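Local coordinates for protein citrate synthase (Metallosphaera sedula, PDB 6ABX) that probably catalyses the condensation of oxaloacetate with acetyl-CoA and water to give citrate and CoA in the tricarboxylic acid cycle, at residues A[49-54]-A[336-341]; A[132-137]-A[321-326]; A[232-237]-A[290-295]. One frame throughout, in Å; residues are numbered along the deposited sequence.

Contact 1: residues A[49-54]-A[336-341]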
loop_
_atom_site.group_PDB
_atom_site.type_symbol
_atom_site.label_atom_id
_atom_site.label_comp_id
_atom_site.label_asym_id
_atom_site.label_seq_id
_atom_site.Cartn_x
_atom_site.Cartn_y
_atom_site.Cartn_z
ATOM N N LEU A 49 18.225 -15.206 9.074
ATOM C CA LEU A 49 18.153 -14.691 10.462
ATOM C C LEU A 49 16.883 -13.871 10.661
ATOM O O LEU A 49 16.128 -14.068 11.665
ATOM C CB LEU A 49 19.386 -13.861 10.754
ATOM C CG LEU A 49 19.414 -13.145 12.094
ATOM C CD1 LEU A 49 19.421 -14.149 13.248
ATOM C CD2 LEU A 49 20.614 -12.261 12.143
ATOM N N LEU A 50 16.616 -12.960 9.713
ATOM C CA LEU A 50 15.480 -12.068 9.906
ATOM C C LEU A 50 14.163 -12.849 9.879
ATOM O O LEU A 50 13.261 -12.609 10.724
ATOM C CB LEU A 50 15.527 -10.958 8.834
ATOM C CG LEU A 50 16.555 -9.882 9.113
ATOM C CD1 LEU A 50 16.755 -8.955 7.915
ATOM C CD2 LEU A 50 16.192 -9.059 10.352
ATOM N N TRP A 51 14.012 -13.784 8.949
ATOM C CA TRP A 51 12.742 -14.522 8.792
ATOM C C TRP A 51 12.553 -15.584 9.875
ATOM O O TRP A 51 11.457 -15.709 10.373
ATOM C CB TRP A 51 12.617 -15.180 7.421
ATOM C CG TRP A 51 12.195 -14.217 6.336
ATOM C CD1 TRP A 51 11.281 -13.214 6.421
ATOM C CD2 TRP A 51 12.656 -14.219 4.974
ATOM N NE1 TRP A 51 11.157 -12.557 5.217
ATOM C CE2 TRP A 51 11.975 -13.156 4.300
ATOM C CE3 TRP A 51 13.538 -15.024 4.242
ATOM C CZ2 TRP A 51 12.174 -12.879 2.961
ATOM C CZ3 TRP A 51 13.732 -14.741 2.915
ATOM C CH2 TRP A 51 13.059 -13.674 2.284
ATOM N N TYR A 52 13.625 -16.286 10.253
ATOM C CA TYR A 52 13.460 -17.499 11.129
ATOM C C TYR A 52 13.952 -17.276 12.550
ATOM O O TYR A 52 13.706 -18.145 13.395
ATOM C CB TYR A 52 14.169 -18.686 10.483
ATOM C CG TYR A 52 13.621 -19.091 9.142
ATOM C CD1 TYR A 52 12.302 -19.503 9.009
ATOM C CD2 TYR A 52 14.393 -19.043 7.981
ATOM C CE1 TYR A 52 11.778 -19.872 7.786
ATOM C CE2 TYR A 52 13.877 -19.431 6.754
ATOM C CZ TYR A 52 12.554 -19.825 6.654
ATOM O OH TYR A 52 12.016 -20.193 5.455
ATOM N N GLY A 53 14.666 -16.194 12.826
ATOM C CA GLY A 53 14.959 -15.746 14.160
ATOM C C GLY A 53 16.267 -16.263 14.743
ATOM O O GLY A 53 16.577 -15.933 15.863
ATOM N N LYS A 54 17.025 -17.024 13.960
ATOM C CA LYS A 54 18.277 -17.588 14.449
ATOM C C LYS A 54 19.255 -17.719 13.299
ATOM O O LYS A 54 18.850 -17.795 12.133
ATOM C CB LYS A 54 18.008 -18.950 15.095
ATOM C CG LYS A 54 17.588 -20.051 14.147
ATOM C CD LYS A 54 17.078 -21.314 14.849
ATOM C CE LYS A 54 16.734 -22.485 13.925
ATOM N NZ LYS A 54 16.448 -22.097 12.512
ATOM N N TRP A 336 10.200 -5.892 5.607
ATOM C CA TRP A 336 8.787 -5.695 5.518
ATOM C C TRP A 336 8.026 -6.970 5.910
ATOM O O TRP A 336 7.063 -6.998 6.729
ATOM C CB TRP A 336 8.328 -5.278 4.134
ATOM C CG TRP A 336 8.725 -3.895 3.752
ATOM C CD1 TRP A 336 8.960 -2.858 4.574
ATOM C CD2 TRP A 336 8.794 -3.389 2.413
ATOM N NE1 TRP A 336 9.250 -1.732 3.848
ATOM C CE2 TRP A 336 9.111 -2.015 2.515
ATOM C CE3 TRP A 336 8.612 -3.949 1.147
ATOM C CZ2 TRP A 336 9.306 -1.210 1.399
ATOM C CZ3 TRP A 336 8.852 -3.155 0.038
ATOM C CH2 TRP A 336 9.251 -1.827 0.170
ATOM N N THR A 337 8.402 -8.023 5.227
ATOM C CA THR A 337 7.719 -9.302 5.384
ATOM C C THR A 337 7.966 -9.940 6.764
ATOM O O THR A 337 7.000 -10.532 7.341
ATOM C CB THR A 337 8.041 -10.259 4.237
ATOM O OG1 THR A 337 9.453 -10.485 4.122
ATOM C CG2 THR A 337 7.514 -9.765 2.904
ATOM N N ALA A 338 9.160 -9.779 7.334
ATOM C CA ALA A 338 9.435 -10.234 8.683
ATOM C C ALA A 338 8.554 -9.476 9.664
ATOM O O ALA A 338 8.004 -10.073 10.598
ATOM C CB ALA A 338 10.889 -10.101 9.051
ATOM N N HIS A 339 8.398 -8.173 9.451
ATOM C CA HIS A 339 7.567 -7.367 10.355
ATOM C C HIS A 339 6.107 -7.793 10.302
ATOM O O HIS A 339 5.440 -7.757 11.386
ATOM C CB HIS A 339 7.722 -5.862 10.076
ATOM C CG HIS A 339 8.881 -5.293 10.807
ATOM N ND1 HIS A 339 8.843 -5.031 12.195
ATOM C CD2 HIS A 339 10.132 -5.008 10.395
ATOM C CE1 HIS A 339 10.037 -4.594 12.568
ATOM N NE2 HIS A 339 10.840 -4.521 11.456
ATOM N N VAL A 340 5.584 -8.077 9.100
ATOM C CA VAL A 340 4.214 -8.497 8.939
ATOM C C VAL A 340 4.049 -9.843 9.656
ATOM O O VAL A 340 3.104 -10.000 10.429
ATOM C CB VAL A 340 3.794 -8.514 7.464
ATOM C CG1 VAL A 340 2.454 -9.187 7.217
ATOM C CG2 VAL A 340 3.782 -7.102 6.890
ATOM N N ASP A 341 4.941 -10.794 9.373
ATOM C CA ASP A 341 4.886 -12.160 10.016
ATOM C C ASP A 341 4.819 -12.036 11.543
ATOM O O ASP A 341 4.004 -12.713 12.191
ATOM C CB ASP A 341 6.041 -13.020 9.528
ATOM C CG ASP A 341 5.907 -14.509 9.810
ATOM O OD1 ASP A 341 4.796 -15.051 9.694
ATOM O OD2 ASP A 341 6.928 -15.117 10.077
HETATM O O HOH W 1 9.387 -13.969 9.777
#
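W51, in the last turn of helix 43-52, reaches across to T337 and A338 on helix 324-343, and its indole does most of the work. The chi1 of -80° puts CG beside the backbone N, and chi2 (-40°) then turns the N-H edge of the ring to T337. Going outward from CB, CD1 is the first atom to meet the partner helix, 4.1 Å from A338 CB. The next atom, NE1, gives its hydrogen to T337 OG1 at 2.9 Å with an N-H...O angle of 161°. That oxygen lies almost in the ring plane, where the indole N-H points. Farther round the edge, CE2 and CZ2 still pass T337 OG1, at 3.7 and 3.8 Å respectively, and the side chain also packs on I117 and T120 of helix 112-134.

T337 suits the receiving end because its OG1 is held between backbone N and carbonyl carbon. From there the hydroxyl can turn its hydrogen to its own helix, with V333 O as main partner and I334 O at most sharing it, while the oxygen accepts from the tryptophan.

Both helices belong to the largely helical citrate synthase fold, and helix 324-343 also carries R332, a residue that binds oxaloacetate. At the place of closest backbone approach, W51 CA to A338 CA at 5.4 Å, a small side chain is needed: A338 CB rests 3.8 Å from L50 O, an oxygen hydrogen-bonded in addition to R30 NH2. Near the end of helix 43-52, a water gives one hydrogen to W51 O at 2.8 Å and the other to D341 OD2 at 2.7 Å, joining a backbone carbonyl and a carboxylate, two acceptors that could not bond each other.

Contact 2: residues A[132-137]-A[321-326]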
loop_
_atom_site.group_PDB
_atom_site.type_symbol
_atom_site.label_atom_id
_atom_site.label_comp_id
_atom_site.label_asym_id
_atom_site.label_seq_id
_atom_site.Cartn_x
_atom_site.Cartn_y
_atom_site.Cartn_z
ATOM N N ARG A 132 18.792 -3.607 -18.269
ATOM C CA ARG A 132 19.283 -4.173 -19.542
ATOM C C ARG A 132 18.458 -3.537 -20.674
ATOM O O ARG A 132 19.051 -3.045 -21.643
ATOM C CB ARG A 132 19.081 -5.688 -19.599
ATOM C CG ARG A 132 19.923 -6.476 -18.602
ATOM C CD ARG A 132 21.390 -6.557 -18.938
ATOM N NE ARG A 132 21.761 -7.409 -20.066
ATOM C CZ ARG A 132 22.993 -7.550 -20.545
ATOM N NH1 ARG A 132 24.054 -7.024 -19.937
ATOM N NH2 ARG A 132 23.180 -8.310 -21.605
ATOM N N THR A 133 17.143 -3.459 -20.476
ATOM C CA THR A 133 16.233 -2.955 -21.551
ATOM C C THR A 133 16.579 -1.494 -21.867
ATOM O O THR A 133 16.635 -1.074 -23.036
ATOM C CB THR A 133 14.767 -3.160 -21.174
ATOM O OG1 THR A 133 14.495 -4.547 -20.995
ATOM C CG2 THR A 133 13.849 -2.587 -22.222
ATOM N N ARG A 134 16.827 -0.695 -20.830
ATOM C CA ARG A 134 17.114 0.710 -21.023
ATOM C C ARG A 134 18.378 0.892 -21.869
ATOM O O ARG A 134 18.507 1.895 -22.593
ATOM C CB ARG A 134 17.278 1.444 -19.698
ATOM C CG ARG A 134 15.950 1.679 -19.030
ATOM C CD ARG A 134 16.288 2.263 -17.716
ATOM N NE ARG A 134 15.200 2.860 -17.054
ATOM C CZ ARG A 134 15.408 3.642 -15.995
ATOM N NH1 ARG A 134 16.621 3.704 -15.443
ATOM N NH2 ARG A 134 14.411 4.338 -15.508
ATOM N N ARG A 135 19.337 -0.016 -21.692
ATOM C CA ARG A 135 20.625 0.016 -22.415
ATOM C C ARG A 135 20.586 -0.736 -23.738
ATOM O O ARG A 135 21.663 -1.046 -24.303
ATOM C CB ARG A 135 21.683 -0.589 -21.494
ATOM C CG ARG A 135 21.966 0.328 -20.309
ATOM C CD ARG A 135 22.914 -0.238 -19.279
ATOM N NE ARG A 135 23.234 0.771 -18.259
ATOM C CZ ARG A 135 23.813 0.499 -17.082
ATOM N NH1 ARG A 135 24.048 -0.765 -16.729
ATOM N NH2 ARG A 135 24.010 1.493 -16.212
ATOM N N ASN A 136 19.395 -1.129 -24.198
ATOM C CA ASN A 136 19.248 -1.931 -25.430
ATOM C C ASN A 136 20.034 -3.239 -25.378
ATOM O O ASN A 136 20.620 -3.677 -26.399
ATOM C CB ASN A 136 19.710 -1.122 -26.668
ATOM C CG ASN A 136 18.879 0.114 -26.933
ATOM O OD1 ASN A 136 17.725 0.180 -26.533
ATOM N ND2 ASN A 136 19.453 1.108 -27.607
ATOM N N GLN A 137 20.069 -3.877 -24.203
ATOM C CA GLN A 137 20.742 -5.134 -23.966
ATOM C C GLN A 137 19.705 -6.213 -23.692
ATOM O O GLN A 137 18.584 -5.924 -23.273
ATOM C CB GLN A 137 21.673 -5.039 -22.754
ATOM C CG GLN A 137 22.792 -4.032 -22.925
ATOM C CD GLN A 137 23.487 -3.756 -21.616
ATOM O OE1 GLN A 137 22.878 -3.733 -20.551
ATOM N NE2 GLN A 137 24.777 -3.591 -21.710
ATOM N N PRO A 321 21.281 5.525 -11.532
ATOM C CA PRO A 321 20.770 6.171 -10.337
ATOM C C PRO A 321 19.266 6.065 -10.089
ATOM O O PRO A 321 18.862 5.865 -8.935
ATOM C CB PRO A 321 21.153 7.639 -10.556
ATOM C CG PRO A 321 22.426 7.539 -11.326
ATOM C CD PRO A 321 22.174 6.411 -12.294
ATOM N N ASP A 322 18.431 6.115 -11.124
ATOM C CA ASP A 322 17.062 6.177 -10.761
ATOM C C ASP A 322 16.518 4.763 -10.456
ATOM O O ASP A 322 15.365 4.653 -10.074
ATOM C CB ASP A 322 16.227 6.902 -11.792
ATOM C CG ASP A 322 16.061 6.071 -13.027
ATOM O OD1 ASP A 322 16.881 5.166 -13.197
ATOM O OD2 ASP A 322 15.122 6.367 -13.814
ATOM N N LEU A 323 17.332 3.715 -10.625
ATOM C CA LEU A 323 16.927 2.374 -10.122
ATOM C C LEU A 323 17.196 2.248 -8.626
ATOM O O LEU A 323 16.767 1.210 -8.005
ATOM C CB LEU A 323 17.673 1.303 -10.912
ATOM C CG LEU A 323 17.233 1.194 -12.362
ATOM C CD1 LEU A 323 17.885 0.006 -13.029
ATOM C CD2 LEU A 323 15.720 1.053 -12.458
ATOM N N PHE A 324 17.910 3.197 -7.996
ATOM C CA PHE A 324 18.334 2.965 -6.601
ATOM C C PHE A 324 17.147 2.672 -5.666
ATOM O O PHE A 324 17.257 1.767 -4.831
ATOM C CB PHE A 324 19.160 4.109 -5.996
ATOM C CG PHE A 324 19.423 3.840 -4.523
ATOM C CD1 PHE A 324 20.039 2.655 -4.125
ATOM C CD2 PHE A 324 18.900 4.654 -3.529
ATOM C CE1 PHE A 324 20.203 2.347 -2.780
ATOM C CE2 PHE A 324 19.085 4.351 -2.191
ATOM C CZ PHE A 324 19.724 3.194 -1.813
ATOM N N PRO A 325 15.982 3.356 -5.750
ATOM C CA PRO A 325 14.864 3.037 -4.864
ATOM C C PRO A 325 14.373 1.590 -5.029
ATOM O O PRO A 325 13.941 0.935 -4.037
ATOM C CB PRO A 325 13.737 3.998 -5.258
ATOM C CG PRO A 325 14.470 5.153 -5.971
ATOM C CD PRO A 325 15.774 4.619 -6.512
ATOM N N THR A 326 14.509 1.061 -6.247
ATOM C CA THR A 326 14.078 -0.348 -6.466
ATOM C C THR A 326 15.037 -1.283 -5.718
ATOM O O THR A 326 14.604 -2.390 -5.234
ATOM C CB THR A 326 13.855 -0.748 -7.924
ATOM O OG1 THR A 326 15.087 -0.791 -8.646
ATOM C CG2 THR A 326 12.870 0.160 -8.636
#
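R134, at the end of helix 112-134, meets the carboxylate of D322 end-on, one nitrogen to each oxygen, and this is the tight part of the contact. NH1 donates to D322 OD1 at 2.7 Å with an N-H...O angle of 172°, using the syn lone pair of that oxygen. NH2 donates to D322 OD2, likewise at 2.7 Å but less straight, at 157°; this oxygen is also met on its syn side, though out of the carboxylate plane. The two flat groups are only 23° apart, so the bidentate salt bridge is nearly coplanar and both partners are restrained in rotation. An arginine suits the place because its chain, extended from CG to NE, spans from helix 112-134 to the 3-10 turn across a wide gap: R134 CA and L323 CA, the nearest pair, are 11.0 Å from each other.

The face of the guanidinium is more sheltered but not tighter. L323 CD2 lies 4.0 Å above its plane, toward the rim, and L323 itself is buried against I130 and Q131 of helix 112-134 and against P91. A leucine supplies the apolar cover that a flat cation accepts over its face, while the edge keeps its hydrogens for oxygen.

Here the helical citrate synthase fold brings the C-terminal end of one long helix to the start of another. Helix 112-134 closes in a Schellman motif, with N136 at positive phi as its C-prime residue, and 321-323 is a 3-10 segment leading into helix 324-343.

In contrast to buried L323, D322 is exposed to solvent. D320 forms a second salt bridge to R134 NH1 while also pairing with R135 NH2. R134 NE is bonded to A86 O, so all three nitrogens of the guanidinium have acceptors. The guanidinium probably helps keep both carboxylates ionised.

Contact 3: residues A[232-237]-A[290-295]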
loop_
_atom_site.group_PDB
_atom_site.type_symbol
_atom_site.label_atom_id
_atom_site.label_comp_id
_atom_site.label_asym_id
_atom_site.label_seq_id
_atom_site.Cartn_x
_atom_site.Cartn_y
_atom_site.Cartn_z
ATOM N N ASP A 232 37.929 19.995 -6.143
ATOM C CA ASP A 232 38.342 21.390 -5.855
ATOM C C ASP A 232 37.131 22.329 -5.831
ATOM O O ASP A 232 37.224 23.441 -5.235
ATOM C CB ASP A 232 39.339 21.924 -6.892
ATOM C CG ASP A 232 40.771 21.458 -6.668
ATOM O OD1 ASP A 232 41.067 20.959 -5.566
ATOM O OD2 ASP A 232 41.590 21.620 -7.598
ATOM N N ASN A 233 36.011 21.894 -6.423
ATOM C CA ASN A 233 34.789 22.653 -6.430
ATOM C C ASN A 233 33.893 22.350 -5.206
ATOM O O ASN A 233 32.815 22.931 -5.135
ATOM C CB ASN A 233 33.994 22.388 -7.704
ATOM C CG ASN A 233 32.852 23.345 -7.967
ATOM O OD1 ASN A 233 32.991 24.562 -7.803
ATOM N ND2 ASN A 233 31.707 22.829 -8.389
ATOM N N VAL A 234 34.292 21.492 -4.259
ATOM C CA VAL A 234 33.380 21.114 -3.200
ATOM C C VAL A 234 33.003 22.311 -2.293
ATOM O O VAL A 234 31.808 22.539 -1.982
ATOM C CB VAL A 234 33.981 19.996 -2.348
ATOM C CG1 VAL A 234 33.303 19.908 -1.007
ATOM C CG2 VAL A 234 33.949 18.684 -3.109
ATOM N N GLU A 235 34.021 23.080 -1.862
ATOM C CA GLU A 235 33.778 24.147 -0.881
ATOM C C GLU A 235 32.845 25.202 -1.503
ATOM O O GLU A 235 31.920 25.728 -0.822
ATOM C CB GLU A 235 35.108 24.694 -0.369
ATOM C CG GLU A 235 35.967 23.607 0.273
ATOM C CD GLU A 235 36.601 22.493 -0.595
ATOM O OE1 GLU A 235 36.939 21.428 0.003
ATOM O OE2 GLU A 235 36.785 22.635 -1.867
ATOM N N LYS A 236 33.087 25.523 -2.771
ATOM C CA LYS A 236 32.281 26.508 -3.496
ATOM C C LYS A 236 30.841 26.033 -3.692
ATOM O O LYS A 236 29.895 26.777 -3.484
ATOM C CB LYS A 236 32.942 26.890 -4.818
ATOM C CG LYS A 236 34.195 27.728 -4.585
ATOM C CD LYS A 236 34.657 28.580 -5.755
ATOM C CE LYS A 236 35.331 29.877 -5.309
ATOM N NZ LYS A 236 34.358 31.009 -5.269
ATOM N N TYR A 237 30.663 24.770 -4.082
ATOM C CA TYR A 237 29.313 24.246 -4.324
ATOM C C TYR A 237 28.504 24.232 -3.016
ATOM O O TYR A 237 27.302 24.562 -3.009
ATOM C CB TYR A 237 29.411 22.853 -4.940
ATOM C CG TYR A 237 28.083 22.190 -5.229
ATOM C CD1 TYR A 237 27.442 21.513 -4.217
ATOM C CD2 TYR A 237 27.508 22.209 -6.493
ATOM C CE1 TYR A 237 26.260 20.825 -4.447
ATOM C CE2 TYR A 237 26.325 21.532 -6.745
ATOM C CZ TYR A 237 25.681 20.877 -5.703
ATOM O OH TYR A 237 24.515 20.189 -5.899
ATOM N N GLU A 290 31.523 15.248 3.039
ATOM C CA GLU A 290 31.267 14.691 4.360
ATOM C C GLU A 290 32.043 15.471 5.438
ATOM O O GLU A 290 31.461 15.854 6.454
ATOM C CB GLU A 290 31.639 13.196 4.371
ATOM C CG GLU A 290 31.117 12.469 5.589
ATOM C CD GLU A 290 32.032 11.358 6.069
ATOM O OE1 GLU A 290 31.625 10.543 6.943
ATOM O OE2 GLU A 290 33.185 11.345 5.621
ATOM N N GLU A 291 33.315 15.761 5.161
ATOM C CA GLU A 291 34.222 16.470 6.107
ATOM C C GLU A 291 33.659 17.855 6.468
ATOM O O GLU A 291 33.554 18.196 7.641
ATOM C CB GLU A 291 35.623 16.641 5.536
ATOM C CG GLU A 291 36.383 15.344 5.347
ATOM C CD GLU A 291 37.770 15.464 4.695
ATOM O OE1 GLU A 291 38.016 16.432 3.918
ATOM O OE2 GLU A 291 38.616 14.570 4.960
ATOM N N ILE A 292 33.226 18.612 5.462
ATOM C CA ILE A 292 32.686 19.984 5.656
ATOM C C ILE A 292 31.354 19.927 6.383
ATOM O O ILE A 292 31.061 20.699 7.314
ATOM C CB ILE A 292 32.561 20.727 4.308
ATOM C CG1 ILE A 292 33.909 20.879 3.621
ATOM C CG2 ILE A 292 31.867 22.069 4.483
ATOM C CD1 ILE A 292 33.793 21.126 2.124
ATOM N N GLY A 293 30.476 19.001 5.948
ATOM C CA GLY A 293 29.196 18.797 6.549
ATOM C C GLY A 293 29.263 18.477 8.038
ATOM O O GLY A 293 28.473 18.992 8.859
ATOM N N ILE A 294 30.170 17.585 8.394
ATOM C CA ILE A 294 30.304 17.219 9.755
ATOM C C ILE A 294 30.826 18.421 10.570
ATOM O O ILE A 294 30.369 18.650 11.672
ATOM C CB ILE A 294 31.179 15.962 9.894
ATOM C CG1 ILE A 294 30.357 14.732 9.495
ATOM C CG2 ILE A 294 31.750 15.848 11.301
ATOM C CD1 ILE A 294 31.159 13.468 9.263
ATOM N N LYS A 295 31.724 19.230 10.024
ATOM C CA LYS A 295 32.190 20.416 10.807
ATOM C C LYS A 295 31.064 21.436 11.025
ATOM O O LYS A 295 30.959 22.099 12.095
ATOM C CB LYS A 295 33.357 21.096 10.101
ATOM C CG LYS A 295 34.659 20.319 10.195
ATOM C CD LYS A 295 35.879 21.179 10.053
ATOM C CE LYS A 295 36.000 21.827 8.701
ATOM N NZ LYS A 295 37.318 22.499 8.575
#
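I292 of helix 277-297 pushes its terminal methyl into the side of helix 234-243, where V234 and E235 receive it. The closest approach is I292 CD1 to V234 CG1 at 3.4 Å, tighter than ordinary van der Waals contact. The two side chains slide past each other in opposite directions, so that they meet at their methyl ends. E235 comes at about a right angle instead and lays its aliphatic part on the same methyl: its CG is 3.8 Å from I292 CD1. One methyl thus serves two neighbours, and no hydrogen bond joins the segments.

The torsions explain the reach. I292 has CG1 anti to the carbonyl carbon, with chi2 159° carrying CD1 outward in a nearly straight line across the gap between helices whose closest CA atoms, E235 and I292, are 7.8 Å apart. E235 is bent at chi2 (69°), which takes its chain across the methyl, toward R288.

In the next shell, the carboxylate of E235 is drawn along helix 277-297: its OE1 forms a salt bridge with R288, one turn before I292. A glutamate suits this exposed edge of the contact, its methylenes serving the apolar contact and its charge the arginine. V234 is buried, and beside I292 it also packs on I285, R288 and V289 of the same helix and on I228 of helix 220-228. Its branched, compact shape fits a place enclosed by two helices.

Farther out, I292 stands about 6 Å from L248 and about 7 Å from F251, measured between side chains, and both of these residues bind acetyl-CoA. The arrangement is plain helix-to-helix packing of the citrate synthase fold, here near residues of the acetyl-CoA site.

In the fold
Helix 324-343 ties contact 1 to contact 2: contact 2 is made just ahead of its first turn and contact 1 on its later turns, with helix 112-134 also touching both, though the centres are about 29 Å apart and lie on opposite sides of the chain's centre. Contact 3 uses other helices, its centre about 40 Å from contact 1 and 30 Å from contact 2. Contacts 1 and 3 each approach a different part of the active site. The side chain of L50 is about 8 Å from that of R332 and about 12 Å from bound citrate, whereas in contact 3 the I292 side chain lies about 6 Å from that of L248. Contact 2 stands away from both.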